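Local coordinates for protein-glutamine gamma-glutamyltransferase (PDB 6G49) that displays transglutaminase activity in vitro, cross-linking protein glutamine and lysine side chains, and is critical for the viability of Pseudomonas aeruginosa, at residues E215-T220 with D233-T238; A207-F212 with T305-P310; S93-L98 with V126-Q131; W289-Y292 with G298-S301; H282-H287 with G316-L321. One frame throughout, in Å; residues are numbered along the deposited sequence.

Contact 1: residues E215-T220 with D233-T238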
# COMPACT_ATOMS: atom_id res chain seq x y z
N GLU A 215 18.57 11.58 3.01
CA GLU A 215 19.46 11.17 1.96
C GLU A 215 18.88 11.65 0.65
O GLU A 215 17.69 11.96 0.60
CB GLU A 215 19.72 9.67 2.00
CG GLU A 215 20.37 9.25 3.29
CD GLU A 215 20.47 7.75 3.41
OE1 GLU A 215 20.46 7.07 2.35
OE2 GLU A 215 20.53 7.25 4.56
N PRO A 216 19.73 11.77 -0.40
CA PRO A 216 19.30 12.38 -1.66
C PRO A 216 18.53 11.41 -2.57
O PRO A 216 18.88 11.18 -3.73
CB PRO A 216 20.64 12.84 -2.25
CG PRO A 216 21.62 11.80 -1.77
CD PRO A 216 21.17 11.47 -0.37
N PHE A 217 17.39 10.95 -2.04
CA PHE A 217 16.49 10.08 -2.80
C PHE A 217 15.71 10.91 -3.81
O PHE A 217 15.25 12.04 -3.55
CB PHE A 217 15.56 9.35 -1.81
CG PHE A 217 16.18 8.16 -1.15
CD1 PHE A 217 16.13 6.90 -1.78
CD2 PHE A 217 16.79 8.24 0.08
CE1 PHE A 217 16.71 5.79 -1.20
CE2 PHE A 217 17.39 7.15 0.66
CZ PHE A 217 17.35 5.91 0.01
N ALA A 218 15.49 10.31 -4.96
CA ALA A 218 14.72 10.79 -6.05
C ALA A 218 13.48 9.93 -6.22
O ALA A 218 13.54 8.65 -6.18
CB ALA A 218 15.54 10.78 -7.32
N TYR A 219 12.37 10.60 -6.52
CA TYR A 219 11.08 10.00 -6.83
C TYR A 219 10.87 10.27 -8.32
O TYR A 219 10.73 11.40 -8.73
CB TYR A 219 9.96 10.63 -6.03
CG TYR A 219 8.72 9.79 -6.01
CD1 TYR A 219 8.75 8.53 -5.46
CD2 TYR A 219 7.54 10.23 -6.57
CE1 TYR A 219 7.64 7.73 -5.45
CE2 TYR A 219 6.41 9.44 -6.56
CZ TYR A 219 6.47 8.19 -5.99
OH TYR A 219 5.38 7.37 -5.96
N THR A 220 10.86 9.22 -9.14
CA THR A 220 10.83 9.36 -10.60
C THR A 220 10.00 8.22 -11.23
O THR A 220 10.06 7.08 -10.78
CB THR A 220 12.27 9.41 -11.15
OG1 THR A 220 12.23 9.44 -12.58
CG2 THR A 220 13.12 8.24 -10.75
N ASP A 233 20.79 -2.03 -4.12
CA ASP A 233 21.14 -1.10 -5.23
C ASP A 233 20.32 0.20 -5.09
O ASP A 233 20.83 1.34 -5.20
CB ASP A 233 21.00 -1.75 -6.60
CG ASP A 233 22.01 -2.88 -6.84
OD1 ASP A 233 22.95 -3.01 -6.04
OD2 ASP A 233 21.75 -3.67 -7.76
N PHE A 234 19.02 0.05 -4.83
CA PHE A 234 18.15 1.19 -4.62
C PHE A 234 18.53 1.95 -3.36
O PHE A 234 18.67 3.17 -3.40
CB PHE A 234 16.68 0.76 -4.62
CG PHE A 234 15.77 1.83 -4.08
CD1 PHE A 234 15.48 2.98 -4.84
CD2 PHE A 234 15.15 1.69 -2.85
CE1 PHE A 234 14.65 3.97 -4.32
CE2 PHE A 234 14.31 2.67 -2.34
CZ PHE A 234 14.03 3.81 -3.10
N LEU A 235 18.67 1.30 -2.20
CA LEU A 235 18.87 2.06 -0.95
C LEU A 235 20.25 2.77 -0.87
O LEU A 235 20.35 3.72 -0.16
CB LEU A 235 18.77 1.12 0.26
CG LEU A 235 17.37 0.66 0.59
CD1 LEU A 235 17.40 -0.38 1.72
CD2 LEU A 235 16.51 1.86 0.98
N PHE A 236 21.27 2.15 -1.46
CA PHE A 236 22.68 2.55 -1.15
C PHE A 236 23.41 3.06 -2.41
O PHE A 236 24.47 3.66 -2.25
CB PHE A 236 23.45 1.40 -0.51
CG PHE A 236 22.75 0.82 0.68
CD1 PHE A 236 22.54 1.58 1.81
CD2 PHE A 236 22.33 -0.50 0.67
CE1 PHE A 236 21.88 1.05 2.91
CE2 PHE A 236 21.67 -1.03 1.76
CZ PHE A 236 21.42 -0.25 2.87
N ASP A 237 22.92 2.77 -3.61
CA ASP A 237 23.61 3.13 -4.88
C ASP A 237 22.80 4.18 -5.65
O ASP A 237 23.20 5.35 -5.71
CB ASP A 237 23.98 1.90 -5.70
CG ASP A 237 24.84 0.88 -4.97
OD1 ASP A 237 25.40 1.24 -3.90
OD2 ASP A 237 24.92 -0.29 -5.46
N THR A 238 21.64 3.81 -6.20
CA THR A 238 20.89 4.69 -7.09
C THR A 238 20.12 5.74 -6.27
O THR A 238 19.91 6.87 -6.74
CB THR A 238 19.99 3.93 -8.06
OG1 THR A 238 18.89 3.38 -7.31
CG2 THR A 238 20.72 2.87 -8.85
O HOH W 1 19.73 4.36 2.45
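The ring of Phe-234 carries Phe-217 CE1 over one of its faces, with Phe-217 CE1 3.8 Å from Phe-234 CZ. The two rings are inclined at 56°, so they neither stack nor meet edge to face, and their centroids stay 5.5 Å apart. Phe-217 has CG anti to its carbonyl carbon (chi1 -81°), which carries the ring towards helix 230-238 although the bond to CB does not aim there. Its far end then reaches two parts of Leu-235: Phe-217 CZ lies 3.7 Å from Leu-235 O and 4.2 Å from Leu-235 CD2. A water lies in the plane of the Phe-217 ring, at its edge. It donates to Glu-215 OE1 and to Leu-235 O, each at 2.8 Å. Glu-215 reaches it with an extended chain, and the same OE1 forms a salt bridge with Arg-239. Phe-212 meets Phe-217 edge to face, and Tyr-246 does the same with Phe-234. The contact joins strand 218-219 to helix 230-238 of the beta-alpha-beta unit that strand 240-241 completes. No direct hydrogen bond joins the segments: apolar rings suit the partly buried middle, packed on each other and on Leu-235, while a carboxylate at the margin reaches a helix carbonyl through water.

Contact 2: residues A207-F212 with T305-P310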
# COMPACT_ATOMS: atom_id res chain seq x y z
N ALA A 207 13.23 5.86 12.33
CA ALA A 207 14.60 5.99 11.94
C ALA A 207 14.75 5.65 10.44
O ALA A 207 15.52 6.31 9.68
CB ALA A 207 15.49 5.11 12.81
N LEU A 208 14.01 4.62 9.99
CA LEU A 208 14.06 4.28 8.61
C LEU A 208 13.45 5.39 7.73
O LEU A 208 14.02 5.71 6.66
CB LEU A 208 13.34 2.93 8.46
CG LEU A 208 13.39 2.24 7.12
CD1 LEU A 208 14.77 2.18 6.52
CD2 LEU A 208 12.82 0.82 7.24
N LEU A 209 12.31 5.96 8.15
CA LEU A 209 11.69 7.06 7.40
C LEU A 209 12.68 8.23 7.31
O LEU A 209 12.78 8.93 6.29
CB LEU A 209 10.40 7.45 8.08
CG LEU A 209 9.27 6.46 7.92
CD1 LEU A 209 8.09 6.93 8.78
CD2 LEU A 209 8.90 6.30 6.44
N GLN A 210 13.45 8.43 8.38
CA GLN A 210 14.40 9.52 8.42
C GLN A 210 15.50 9.33 7.36
O GLN A 210 16.04 10.32 6.79
CB GLN A 210 15.01 9.63 9.82
CG GLN A 210 14.20 10.51 10.76
CD GLN A 210 15.03 10.72 12.00
OE1 GLN A 210 15.71 11.75 12.16
NE2 GLN A 210 15.07 9.70 12.83
N ARG A 211 15.87 8.09 7.06
CA ARG A 211 16.90 7.86 6.05
C ARG A 211 16.40 8.35 4.68
O ARG A 211 17.13 8.94 3.86
CB ARG A 211 17.33 6.40 5.95
CG ARG A 211 18.11 5.91 7.16
CD ARG A 211 18.41 4.45 6.94
NE ARG A 211 19.27 4.21 5.78
CZ ARG A 211 20.60 4.18 5.86
NH1 ARG A 211 21.20 4.38 7.03
NH2 ARG A 211 21.31 3.97 4.78
N PHE A 212 15.13 8.10 4.37
CA PHE A 212 14.62 8.54 3.13
C PHE A 212 14.52 10.08 3.11
O PHE A 212 14.65 10.70 2.07
CB PHE A 212 13.23 7.93 2.85
CG PHE A 212 13.23 6.44 2.61
CD1 PHE A 212 13.94 5.87 1.57
CD2 PHE A 212 12.51 5.59 3.45
CE1 PHE A 212 13.93 4.51 1.33
CE2 PHE A 212 12.48 4.23 3.20
CZ PHE A 212 13.19 3.69 2.15
N THR A 305 7.16 7.20 0.61
CA THR A 305 7.16 8.14 -0.51
C THR A 305 6.98 9.55 0.04
O THR A 305 7.43 10.55 -0.52
CB THR A 305 6.04 7.84 -1.52
OG1 THR A 305 6.33 6.61 -2.18
CG2 THR A 305 5.87 8.90 -2.58
N TYR A 306 6.19 9.65 1.12
CA TYR A 306 5.88 10.95 1.70
C TYR A 306 7.17 11.69 2.13
O TYR A 306 7.20 12.95 2.16
CB TYR A 306 4.88 10.84 2.83
CG TYR A 306 4.52 12.20 3.40
CD1 TYR A 306 3.64 13.03 2.74
CD2 TYR A 306 5.05 12.65 4.59
CE1 TYR A 306 3.32 14.29 3.22
CE2 TYR A 306 4.75 13.91 5.09
CZ TYR A 306 3.89 14.73 4.40
OH TYR A 306 3.58 15.94 4.94
N GLN A 307 8.23 10.94 2.50
CA GLN A 307 9.49 11.49 2.95
C GLN A 307 10.29 12.13 1.80
O GLN A 307 11.20 12.93 2.06
CB GLN A 307 10.35 10.43 3.64
CG GLN A 307 9.63 9.80 4.82
CD GLN A 307 9.30 10.82 5.88
OE1 GLN A 307 10.14 11.64 6.22
NE2 GLN A 307 8.11 10.73 6.44
N VAL A 308 10.04 11.68 0.57
CA VAL A 308 10.82 12.07 -0.60
C VAL A 308 10.01 13.00 -1.50
O VAL A 308 10.57 13.91 -2.09
CB VAL A 308 11.26 10.82 -1.37
CG1 VAL A 308 12.08 11.17 -2.61
CG2 VAL A 308 12.00 9.86 -0.47
N ALA A 309 8.72 12.74 -1.62
CA ALA A 309 7.85 13.47 -2.57
C ALA A 309 6.56 13.82 -1.89
O ALA A 309 5.47 13.39 -2.29
CB ALA A 309 7.67 12.71 -3.87
N PRO A 310 6.61 14.64 -0.80
CA PRO A 310 5.40 15.00 -0.10
C PRO A 310 4.36 15.69 -0.98
O PRO A 310 3.17 15.49 -0.76
CB PRO A 310 5.91 15.94 1.05
CG PRO A 310 7.27 16.42 0.53
CD PRO A 310 7.82 15.24 -0.22
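Gln-307 lays its CB and CG against the last turns of helix 201-214, at Leu-209 and Phe-212. Its CG sits 3.6 Å from Leu-209 O and 3.9 Å from Leu-209 CD2, where the two side chains cross at about a right angle. The glutamine is bent at chi2 (-62°), which turns the amide back along the helix, so that its methylenes and not its polar end make the closest approach. Gln-307 OE1 stays 3.8 Å from Leu-209 O, and no hydrogen bond joins the segments. One turn further along the helix, Phe-212 CB meets Gln-307 CB at 3.9 Å. The phenyl ring itself leads away, to meet Tyr-246 edge to face and to touch Pro-304. Val-308 adds a branch beside it, CG2 being 4.0 Å from Phe-212 CB, though this valine was modelled in two positions and the distance holds for one. The 305-310 turn is held in shape by Thr-305 O, which accepts from both Val-308 N and Ala-309 N, while Thr-305 N bonds to OD1 of Asp-303, probably a catalytic residue. A leucine and the carbon part of a glutamine suit this partly buried surface: the contact is van der Waals packing of methylenes and a methyl on aliphatic side chains and on helix carbonyl oxygens, and the turn just beyond Asp-303 is laid on helix 201-214 without any directional bond between the two segments.

Contact 3: residues S93-L98 with V126-Q131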
# COMPACT_ATOMS: atom_id res chain seq x y z
N SER A 93 -10.96 -15.29 5.74
CA SER A 93 -11.89 -14.21 6.12
C SER A 93 -11.25 -13.25 7.14
O SER A 93 -10.49 -13.67 8.02
CB SER A 93 -13.19 -14.77 6.65
OG SER A 93 -14.08 -13.70 6.97
N GLY A 94 -11.52 -11.94 6.99
CA GLY A 94 -11.14 -10.94 8.00
C GLY A 94 -12.35 -10.26 8.65
O GLY A 94 -12.17 -9.35 9.43
N GLU A 95 -13.57 -10.72 8.37
CA GLU A 95 -14.82 -10.12 8.85
C GLU A 95 -15.20 -10.71 10.22
O GLU A 95 -16.20 -11.41 10.30
CB GLU A 95 -15.88 -10.37 7.77
CG GLU A 95 -17.19 -9.63 7.99
CD GLU A 95 -17.11 -8.11 7.90
OE1 GLU A 95 -16.02 -7.58 7.67
OE2 GLU A 95 -18.14 -7.47 8.11
N ASP A 96 -14.39 -10.46 11.26
CA ASP A 96 -14.65 -10.93 12.64
C ASP A 96 -13.95 -9.95 13.60
O ASP A 96 -13.09 -9.17 13.18
CB ASP A 96 -14.28 -12.41 12.86
CG ASP A 96 -12.93 -12.89 12.31
OD1 ASP A 96 -11.95 -12.10 12.27
OD2 ASP A 96 -12.87 -14.08 11.95
N ALA A 97 -14.32 -10.02 14.89
CA ALA A 97 -13.88 -9.07 15.92
C ALA A 97 -12.42 -9.30 16.34
O ALA A 97 -11.76 -8.35 16.78
CB ALA A 97 -14.81 -9.14 17.10
N LEU A 98 -11.91 -10.53 16.22
CA LEU A 98 -10.46 -10.78 16.44
C LEU A 98 -9.66 -10.10 15.32
O LEU A 98 -8.49 -9.72 15.48
CB LEU A 98 -10.17 -12.28 16.50
CG LEU A 98 -10.30 -13.04 15.18
CD1 LEU A 98 -8.98 -13.07 14.43
CD2 LEU A 98 -10.81 -14.44 15.43
N VAL A 126 -10.58 0.78 7.04
CA VAL A 126 -11.00 -0.57 6.84
C VAL A 126 -12.42 -0.49 6.26
O VAL A 126 -13.29 0.20 6.84
CB VAL A 126 -11.02 -1.36 8.15
CG1 VAL A 126 -11.72 -2.69 7.99
CG2 VAL A 126 -9.60 -1.58 8.66
N ALA A 127 -12.65 -1.21 5.18
CA ALA A 127 -13.87 -1.05 4.40
C ALA A 127 -14.87 -2.17 4.65
O ALA A 127 -14.55 -3.34 4.86
CB ALA A 127 -13.58 -1.01 2.92
N GLN A 128 -16.16 -1.76 4.52
CA GLN A 128 -17.32 -2.64 4.38
C GLN A 128 -18.14 -2.18 3.16
O GLN A 128 -18.14 -0.96 2.88
CB GLN A 128 -18.21 -2.56 5.63
CG GLN A 128 -17.47 -2.84 6.91
CD GLN A 128 -17.25 -4.31 7.15
OE1 GLN A 128 -17.99 -4.89 7.93
NE2 GLN A 128 -16.21 -4.89 6.51
N THR A 129 -18.75 -3.10 2.41
CA THR A 129 -19.50 -2.70 1.22
C THR A 129 -20.87 -3.37 1.30
O THR A 129 -21.10 -4.26 2.12
CB THR A 129 -18.85 -3.08 -0.12
OG1 THR A 129 -19.09 -4.46 -0.40
CG2 THR A 129 -17.36 -2.79 -0.12
N ASP A 130 -21.73 -2.95 0.38
CA ASP A 130 -23.04 -3.57 0.20
C ASP A 130 -23.02 -4.72 -0.82
O ASP A 130 -24.09 -5.17 -1.28
CB ASP A 130 -24.04 -2.50 -0.25
CG ASP A 130 -23.81 -1.95 -1.65
OD1 ASP A 130 -22.66 -2.00 -2.20
OD2 ASP A 130 -24.78 -1.44 -2.24
N GLN A 131 -21.85 -5.16 -1.27
CA GLN A 131 -21.71 -6.18 -2.27
C GLN A 131 -21.67 -7.54 -1.56
O GLN A 131 -20.73 -7.81 -0.82
CB GLN A 131 -20.47 -5.95 -3.13
CG GLN A 131 -20.48 -4.64 -3.88
CD GLN A 131 -21.66 -4.48 -4.80
OE1 GLN A 131 -22.58 -3.67 -4.52
NE2 GLN A 131 -21.65 -5.24 -5.88
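Glu-95 and Gln-128 bring their flat end groups together from opposite directions, and practically all the surface buried here belongs to this pair. Gln-128 NE2 donates to Glu-95 OE1 over 2.9 Å, with an N-H...O angle of 156°. The acceptor lies in the amide plane of the glutamine, whereas the donor meets the carboxylate on its syn side and 23° out of plane. Carboxylate and amide are nearly coplanar overall. Glu-95 was modelled in two conformers, so this geometry describes one of them. Both chains are bent at chi2. In Gln-128 the bend (chi2 -79°) folds the amide back along its own strand, where NE2 makes a second, almost straight bond to Ala-127 O at 2.8 Å. One NH2 group thus serves two acceptors, and the two bonds together favour this rotation of the amide while Glu-95 is in this conformer. An amide suits the place because it can donate to a backbone oxygen and a carboxylate at once. In segment 93-98, Glu-95 is the centre of an inverse gamma turn, and Glu-95 N makes a weak bond of 3.3 Å to Ser-93 OG. Trp-100 and Leu-136 touch the side chains of both Glu-95 and Gln-128, so that the polar pair is flanked by apolar side chains. Both segments belong to the TgpA N-terminal domain, away from the probable active site. The loop before strand 100-101 bonds through Gly-94 to Leu-136 of strand 134-136, while strand 127-129 is outermost in its six-stranded antiparallel sheet and pairs through Gln-128 with Ser-157 of strand 152-158.

Contact 4: residues W289-Y292 with G298-S301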
# COMPACT_ATOMS: atom_id res chain seq x y z
N TRP A 289 2.46 1.40 -0.63
CA TRP A 289 2.90 1.84 0.63
C TRP A 289 3.12 0.60 1.54
O TRP A 289 3.18 -0.53 1.04
CB TRP A 289 2.01 2.92 1.23
CG TRP A 289 0.57 2.52 1.45
CD1 TRP A 289 -0.03 2.20 2.63
CD2 TRP A 289 -0.49 2.57 0.47
NE1 TRP A 289 -1.37 1.95 2.44
CE2 TRP A 289 -1.68 2.18 1.14
CE3 TRP A 289 -0.56 2.81 -0.91
CZ2 TRP A 289 -2.92 2.11 0.49
CZ3 TRP A 289 -1.79 2.76 -1.53
CH2 TRP A 289 -2.94 2.38 -0.84
N VAL A 290 3.25 0.85 2.84
CA VAL A 290 3.65 -0.21 3.80
C VAL A 290 2.65 -0.22 4.96
O VAL A 290 2.12 0.80 5.39
CB VAL A 290 5.09 0.02 4.29
CG1 VAL A 290 5.50 -1.00 5.37
CG2 VAL A 290 6.05 -0.03 3.12
N GLU A 291 2.47 -1.40 5.54
CA GLU A 291 1.94 -1.49 6.93
C GLU A 291 2.78 -2.49 7.69
O GLU A 291 3.30 -3.50 7.13
CB GLU A 291 0.44 -1.79 6.97
CG GLU A 291 0.03 -3.09 6.35
CD GLU A 291 -1.48 -3.28 6.25
OE1 GLU A 291 -1.92 -4.34 5.80
OE2 GLU A 291 -2.21 -2.34 6.60
N TYR A 292 2.91 -2.22 8.99
CA TYR A 292 3.68 -3.06 9.87
C TYR A 292 2.86 -3.32 11.14
O TYR A 292 1.98 -2.53 11.53
CB TYR A 292 5.05 -2.44 10.18
CG TYR A 292 5.02 -1.19 11.04
CD1 TYR A 292 4.65 0.05 10.52
CD2 TYR A 292 5.22 -1.29 12.40
CE1 TYR A 292 4.53 1.16 11.37
CE2 TYR A 292 5.13 -0.18 13.23
CZ TYR A 292 4.78 1.03 12.72
OH TYR A 292 4.74 2.05 13.62
N GLY A 298 -1.56 -3.14 16.80
CA GLY A 298 -1.89 -3.83 15.60
C GLY A 298 -1.17 -3.23 14.39
O GLY A 298 -0.01 -2.77 14.50
N TRP A 299 -1.84 -3.33 13.23
CA TRP A 299 -1.23 -2.86 11.96
C TRP A 299 -1.34 -1.34 11.87
O TRP A 299 -2.42 -0.78 12.11
CB TRP A 299 -1.88 -3.51 10.76
CG TRP A 299 -1.67 -4.99 10.61
CD1 TRP A 299 -2.49 -5.99 11.04
CD2 TRP A 299 -0.55 -5.64 10.01
NE1 TRP A 299 -1.95 -7.21 10.74
CE2 TRP A 299 -0.74 -7.04 10.13
CE3 TRP A 299 0.63 -5.18 9.40
CZ2 TRP A 299 0.13 -7.97 9.53
CZ3 TRP A 299 1.51 -6.11 8.88
CH2 TRP A 299 1.27 -7.48 8.95
N LEU A 300 -0.24 -0.68 11.48
CA LEU A 300 -0.22 0.74 11.18
C LEU A 300 0.38 0.94 9.80
O LEU A 300 1.37 0.31 9.44
CB LEU A 300 0.62 1.48 12.22
CG LEU A 300 0.07 1.44 13.67
CD1 LEU A 300 1.07 2.10 14.59
CD2 LEU A 300 -1.30 2.07 13.77
N SER A 301 -0.24 1.83 9.02
CA SER A 301 0.22 2.11 7.68
C SER A 301 1.19 3.28 7.69
O SER A 301 1.03 4.22 8.46
CB SER A 301 -0.94 2.44 6.77
OG SER A 301 -1.85 1.35 6.71
O HOH W 2 2.13 -1.21 14.15
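Tyr-292 and Leu-300 form the tight part of this antiparallel beta hairpin, as a hydrogen-bonded pair. Tyr-292 N donates to Leu-300 O at 3.0 Å, and Leu-300 N returns to Tyr-292 O at 2.9 Å. The Tyr-292 ring crosses the leucine side chain at a slant, CE1 4.0 Å from Leu-300 CB. Trp-299 also presses on the opposite strand, its ring edge at Glu-291 O and Trp-299 CE3 3.4 Å from Tyr-292 C. Glu-291 and Ser-301 make a non-hydrogen-bonded pair on the other face, where Glu-291 CA approaches Leu-300 O to 3.1 Å in a CA-H...O contact. Glu-291 has CG between its backbone N and carbonyl carbon (chi1 62°), which sets Glu-291 CG 3.7 Å from Trp-299 CE3. The buried carboxylate is satisfied by salt bridges to Arg-164, Arg-74 and Arg-262, and Arg-262 also makes a cation-pi contact with Trp-299. The loose side is at exposed Ser-301, whose OG stays 3.7 Å from Glu-291 OE2, a small hydroxyl at the exposed margin. In the sheet, strand 286-294 runs between strands 261-265 and 298-302, with Val-290 on helix 243-256 and Trp-289 touching Asp-303, probably a catalytic residue.

Contact 5: residues H282-H287 with G316-L321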
# COMPACT_ATOMS: atom_id res chain seq x y z
N HIS A 282 -7.34 7.98 -11.70
CA HIS A 282 -6.77 7.37 -12.93
C HIS A 282 -5.65 6.40 -12.58
O HIS A 282 -5.13 6.40 -11.46
CB HIS A 282 -6.27 8.49 -13.84
CG HIS A 282 -7.35 9.39 -14.34
ND1 HIS A 282 -7.73 10.53 -13.63
CD2 HIS A 282 -8.07 9.35 -15.49
CE1 HIS A 282 -8.65 11.16 -14.35
NE2 HIS A 282 -8.90 10.48 -15.49
N GLN A 283 -5.20 5.67 -13.60
CA GLN A 283 -4.13 4.69 -13.38
C GLN A 283 -2.88 5.40 -12.90
O GLN A 283 -2.07 4.78 -12.13
CB GLN A 283 -3.88 3.83 -14.63
CG GLN A 283 -5.02 2.92 -15.01
CD GLN A 283 -5.49 1.97 -13.93
OE1 GLN A 283 -4.74 1.73 -12.97
NE2 GLN A 283 -6.66 1.37 -14.15
N PHE A 284 -2.62 6.66 -13.27
CA PHE A 284 -1.43 7.35 -12.83
C PHE A 284 -1.40 7.58 -11.32
O PHE A 284 -0.32 7.97 -10.79
CB PHE A 284 -1.16 8.65 -13.62
CG PHE A 284 -2.25 9.70 -13.61
CD1 PHE A 284 -2.65 10.36 -12.47
CD2 PHE A 284 -2.92 10.00 -14.79
CE1 PHE A 284 -3.64 11.33 -12.51
CE2 PHE A 284 -3.93 10.97 -14.82
CZ PHE A 284 -4.29 11.61 -13.68
N ASP A 285 -2.54 7.44 -10.66
CA ASP A 285 -2.63 7.55 -9.20
C ASP A 285 -2.26 6.22 -8.51
O ASP A 285 -2.34 6.16 -7.25
CB ASP A 285 -4.02 7.97 -8.78
CG ASP A 285 -4.38 9.39 -9.21
OD1 ASP A 285 -3.49 10.24 -9.15
OD2 ASP A 285 -5.51 9.58 -9.73
N ALA A 286 -1.87 5.19 -9.25
CA ALA A 286 -1.49 3.88 -8.66
C ALA A 286 -0.33 4.12 -7.69
O ALA A 286 0.59 4.93 -7.94
CB ALA A 286 -1.14 2.88 -9.69
N HIS A 287 -0.40 3.45 -6.54
CA HIS A 287 0.53 3.72 -5.46
C HIS A 287 0.73 2.45 -4.63
O HIS A 287 -0.09 1.58 -4.61
CB HIS A 287 -0.01 4.88 -4.62
CG HIS A 287 0.98 5.54 -3.74
ND1 HIS A 287 2.13 6.05 -4.27
CD2 HIS A 287 0.98 5.77 -2.41
CE1 HIS A 287 2.83 6.61 -3.26
NE2 HIS A 287 2.16 6.43 -2.10
N GLY A 316 -1.13 15.43 -5.63
CA GLY A 316 -1.42 14.39 -6.68
C GLY A 316 -0.30 14.25 -7.67
O GLY A 316 0.47 15.22 -7.89
N LEU A 317 -0.13 13.08 -8.33
CA LEU A 317 1.11 12.86 -9.16
C LEU A 317 1.11 13.87 -10.34
O LEU A 317 2.24 14.29 -10.69
CB LEU A 317 1.32 11.41 -9.70
CG LEU A 317 2.59 11.15 -10.55
CD1 LEU A 317 3.89 11.16 -9.75
CD2 LEU A 317 2.55 9.84 -11.35
N GLU A 318 -0.02 14.17 -10.93
CA GLU A 318 0.15 14.92 -12.19
C GLU A 318 0.40 16.41 -11.89
O GLU A 318 0.90 17.09 -12.78
CB GLU A 318 -1.02 14.70 -13.14
CG GLU A 318 -1.17 13.25 -13.52
CD GLU A 318 -0.01 12.68 -14.27
OE1 GLU A 318 0.16 13.03 -15.41
OE2 GLU A 318 0.74 11.88 -13.70
N GLN A 319 0.27 16.81 -10.61
CA GLN A 319 0.69 18.13 -10.12
C GLN A 319 2.10 18.08 -9.58
O GLN A 319 2.55 19.07 -8.98
CB GLN A 319 -0.27 18.64 -9.03
CG GLN A 319 -1.63 19.01 -9.55
CD GLN A 319 -2.23 17.76 -10.14
OE1 GLN A 319 -2.46 16.75 -9.45
NE2 GLN A 319 -2.46 17.79 -11.45
N ALA A 320 2.77 16.96 -9.74
CA ALA A 320 4.11 16.84 -9.23
C ALA A 320 5.03 16.26 -10.25
O ALA A 320 6.15 16.70 -10.42
CB ALA A 320 4.11 15.97 -7.98
N LEU A 321 4.54 15.24 -10.95
CA LEU A 321 5.37 14.59 -11.92
C LEU A 321 4.82 14.38 -13.31
O LEU A 321 3.64 14.47 -13.58
CB LEU A 321 5.82 13.22 -11.39
CG LEU A 321 6.91 13.14 -10.33
CD1 LEU A 321 7.35 11.69 -10.20
CD2 LEU A 321 8.09 14.02 -10.69
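Phe-284 presents a ring face to Glu-318 in a CH-pi contact, at the 3-10 turn that leads into the His-287 strand of this transglutaminase-like domain. Glu-318 CG stands 3.3 Å from the ring centroid and 14° off its normal, so the methylene lies almost centrally over the face. The glutamate chain bends at chi2 (-63°), which runs its carboxylate out past the CG end of the ring, with Glu-318 OE2 3.7 Å from both Phe-284 CG and CB. Glu-318 was modelled in two conformers, so the closeness belongs to one of them. A phenylalanine suits this place: its broad apolar face can receive the aliphatic part of an exposed glutamate. Beside it, the CD2 branch of Leu-317 lies 3.5 Å from Phe-284 O, again in one of two modelled positions. Further out, the ring is covered on the opposite face by His-282 CB, 3.5 Å above the plane and displaced toward the ring's margin. Phe-284 has CG between the backbone N and the carbonyl carbon (chi1 58°), a torsion that swings the ring out towards Glu-318. The turn itself is tied by Asp-285 N to His-282 O and by Ala-286 N to Gln-283 O. On the other segment, Gly-316 has positive phi where helix 310-315 ends, and its neighbour Leu-317 also touches Arg-312 and Phe-242. Beyond the turn comes His-287, probably catalytic, whose NE2 is hydrogen-bonded to Asp-303. At the base of the turn, His-282 N donates to Asp-285 OD2 at 3.1 Å, meeting the carboxylate on its anti side and well out of its plane.

In the fold
Following the chain, contact 3 comes first, closing a loop of 27 residues in the N-terminal part before any other contact opens. Contact 2 then ties helix 201-214 to the segment after strand 298-302, so contacts 1 and 4 are both nested within its loop. Contact 1 ties strand 218-219 to helix 230-238, and contact 4 is the hairpin of strands 286-294 and 298-302. Contact 5 encloses contact 4 and crosses contact 2, tying the 3-10 turn before strand 286-294 to the chain end after helix 310-315. Contacts 1, 2 and 5 touch one another, with His-287 CE1 near both Tyr-219 OH and Thr-305 OG1. Contact 3 lies across the chain's centre from contacts 1 and 2.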